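Chitosanase (Gynuella sunshinyii YC6258, PDB 6LWU) probably hydrolyses chitosan, as a chitosanase of glycosyl hydrolase family 46, and binds glucosamine units in the crystal. Local coordinates at residues T183-R188 / S213-L218. The protein carries 1 engineered substitution. Sequence-based numbering, arbitrary orientation.
Sequences TFLKIR and SLMKLL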
loop_
_atom_site.group_PDB
_atom_site.type_symbol
_atom_site.label_atom_id
_atom_site.label_comp_id
_atom_site.label_asym_id
_atom_site.label_seq_id
_atom_site.Cartn_x
_atom_site.Cartn_y
_atom_site.Cartn_z
ATOM N N THR A 183 8.820 -13.561 -10.985
ATOM C CA THR A 183 8.457 -12.763 -12.150
ATOM C C THR A 183 7.694 -11.505 -11.738
ATOM O O THR A 183 8.009 -10.396 -12.192
ATOM C CB THR A 183 7.636 -13.615 -13.121
ATOM O OG1 THR A 183 8.369 -14.796 -13.447
ATOM C CG2 THR A 183 7.341 -12.859 -14.392
ATOM N N PHE A 184 6.703 -11.659 -10.851
ATOM C CA PHE A 184 5.926 -10.513 -10.388
ATOM C C PHE A 184 6.814 -9.491 -9.690
ATOM O O PHE A 184 6.664 -8.281 -9.900
ATOM C CB PHE A 184 4.810 -10.975 -9.444
ATOM C CG PHE A 184 4.059 -9.836 -8.788
ATOM C CD1 PHE A 184 3.010 -9.200 -9.449
ATOM C CD2 PHE A 184 4.418 -9.385 -7.523
ATOM C CE1 PHE A 184 2.318 -8.136 -8.845
ATOM C CE2 PHE A 184 3.739 -8.329 -6.918
ATOM C CZ PHE A 184 2.684 -7.701 -7.582
ATOM N N LEU A 185 7.731 -9.956 -8.839
ATOM C CA LEU A 185 8.609 -9.034 -8.129
ATOM C C LEU A 185 9.466 -8.233 -9.104
ATOM O O LEU A 185 9.684 -7.031 -8.906
ATOM C CB LEU A 185 9.491 -9.804 -7.145
ATOM C CG LEU A 185 8.918 -10.123 -5.766
ATOM C CD1 LEU A 185 7.425 -10.411 -5.866
ATOM C CD2 LEU A 185 9.665 -11.305 -5.123
ATOM N N LYS A 186 9.964 -8.892 -10.160
ATOM C CA LYS A 186 10.814 -8.230 -11.137
ATOM C C LYS A 186 10.015 -7.291 -12.031
ATOM O O LYS A 186 10.493 -6.203 -12.377
ATOM C CB LYS A 186 11.555 -9.274 -11.976
ATOM C CG LYS A 186 12.923 -9.587 -11.430
ATOM C CD LYS A 186 13.283 -11.042 -11.605
ATOM C CE LYS A 186 13.042 -11.523 -13.022
ATOM N NZ LYS A 186 14.242 -12.304 -13.453
ATOM N N ILE A 187 8.811 -7.702 -12.439
ATOM C CA ILE A 187 7.946 -6.804 -13.199
ATOM C C ILE A 187 7.587 -5.586 -12.355
ATOM O O ILE A 187 7.562 -4.452 -12.855
ATOM C CB ILE A 187 6.696 -7.555 -13.697
ATOM C CG1 ILE A 187 6.999 -8.272 -15.018
ATOM C CG2 ILE A 187 5.507 -6.600 -13.872
ATOM C CD1 ILE A 187 5.897 -9.210 -15.480
ATOM N N ARG A 188 7.342 -5.798 -11.053
ATOM C CA ARG A 188 7.025 -4.681 -10.167
ATOM C C ARG A 188 8.179 -3.694 -10.095
ATOM O O ARG A 188 7.982 -2.475 -10.223
ATOM C CB ARG A 188 6.634 -5.172 -8.764
ATOM C CG ARG A 188 5.960 -4.087 -7.912
ATOM C CD ARG A 188 5.636 -4.533 -6.486
ATOM N NE ARG A 188 5.293 -3.407 -5.608
ATOM C CZ ARG A 188 5.312 -3.452 -4.277
ATOM N NH1 ARG A 188 5.658 -4.563 -3.637
ATOM N NH2 ARG A 188 5.001 -2.385 -3.577
ATOM N N SER A 213 13.717 -6.198 -0.667
ATOM C CA SER A 213 13.493 -6.876 0.613
ATOM C C SER A 213 12.542 -8.057 0.460
ATOM O O SER A 213 12.761 -9.121 1.048
ATOM C CB SER A 213 12.940 -5.893 1.643
ATOM O OG SER A 213 13.954 -5.052 2.155
ATOM N N LEU A 214 11.474 -7.885 -0.319
ATOM C CA LEU A 214 10.604 -9.010 -0.641
ATOM C C LEU A 214 11.351 -10.068 -1.446
ATOM O O LEU A 214 11.191 -11.266 -1.206
ATOM C CB LEU A 214 9.375 -8.516 -1.408
ATOM C CG LEU A 214 8.393 -7.571 -0.700
ATOM C CD1 LEU A 214 7.423 -6.931 -1.688
ATOM C CD2 LEU A 214 7.624 -8.306 0.386
ATOM N N MET A 215 12.156 -9.643 -2.422
ATOM C CA MET A 215 12.944 -10.586 -3.209
ATOM C C MET A 215 13.923 -11.357 -2.328
ATOM O O MET A 215 14.168 -12.547 -2.554
ATOM C CB MET A 215 13.690 -9.836 -4.327
ATOM C CG MET A 215 14.493 -10.712 -5.309
ATOM S SD MET A 215 13.507 -11.820 -6.356
ATOM C CE MET A 215 12.862 -10.755 -7.631
ATOM N N LYS A 216 14.482 -10.690 -1.343
ATOM C CA LYS A 216 15.472 -11.265 -0.411
ATOM C C LYS A 216 14.838 -12.381 0.420
ATOM O O LYS A 216 15.501 -13.366 0.664
ATOM C CB LYS A 216 16.054 -10.146 0.435
ATOM C CG LYS A 216 16.921 -10.586 1.588
ATOM C CD LYS A 216 16.601 -9.909 2.884
ATOM C CE LYS A 216 17.780 -9.206 3.515
ATOM N NZ LYS A 216 17.399 -8.562 4.801
ATOM N N LEU A 217 13.603 -12.181 0.853
ATOM C CA LEU A 217 12.874 -13.205 1.598
ATOM C C LEU A 217 12.562 -14.402 0.713
ATOM O O LEU A 217 12.553 -15.550 1.181
ATOM C CB LEU A 217 11.573 -12.629 2.170
ATOM C CG LEU A 217 11.620 -11.445 3.133
ATOM C CD1 LEU A 217 10.204 -11.086 3.512
ATOM C CD2 LEU A 217 12.432 -11.741 4.384
ATOM N N LEU A 218 12.274 -14.151 -0.569
ATOM C CA LEU A 218 12.022 -15.254 -1.491
ATOM C C LEU A 218 13.269 -16.103 -1.658
ATOM O O LEU A 218 13.225 -17.326 -1.495
ATOM C CB LEU A 218 11.544 -14.726 -2.846
ATOM C CG LEU A 218 11.376 -15.772 -3.960
ATOM C CD1 LEU A 218 10.510 -16.938 -3.518
ATOM C CD2 LEU A 218 10.821 -15.135 -5.251
#
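Leu-185 packs between two nearly antiparallel helices, reaching from helix 177-193 to the backbone and side chains of helix 209-219. Its CD2 methyl rests against Met-215 CA and lies 4.0 Å from Leu-218 CD2, where the two leucines meet methyl to methyl. Met-215 closes over the root of the same leucine: its CE methyl comes to 3.5 Å from Leu-185 CB, while SD passes near Leu-185 CD2. The thioether gets there by a folded path, for CG sets out anti to the backbone N (chi1 -176°) and the chain then bends at both chi2 and chi3. On its outer flank the same CE methyl touches CG and CD of Lys-186, 4.0 Å from CG, so the aliphatic part of the lysine extends the apolar patch toward solvent. Toward the interior, Arg-188 runs extended from CG to NE and crosses Leu-214 at about a right angle; Leu-214 CD1 sits at the edge of the guanidinium, near its plane and 3.5 Å from Arg-188 NH1. The polar partners of this group lie elsewhere: NH2 forms a salt bridge with Asp-142 and NE hydrogen-bonds His-147, both on helix 134-147, which also meets Leu-214 through Leu-138 and Leu-218 through Leu-135. Together Asp-142 and His-147 position the guanidinium at the inner margin of the apolar contact, and the Arg-188 side chain lies about 8 Å from a bound glucosamine. The segment axes approach to 10.3 Å at 161°, a separation bridged by side chains. No hydrogen bond spans the two segments, and the contact is consistent with apolar burial and van der Waals packing. Beside these apolar groups the buried arginine charge is met by Asp-142, which would be expected to offset its desolvation.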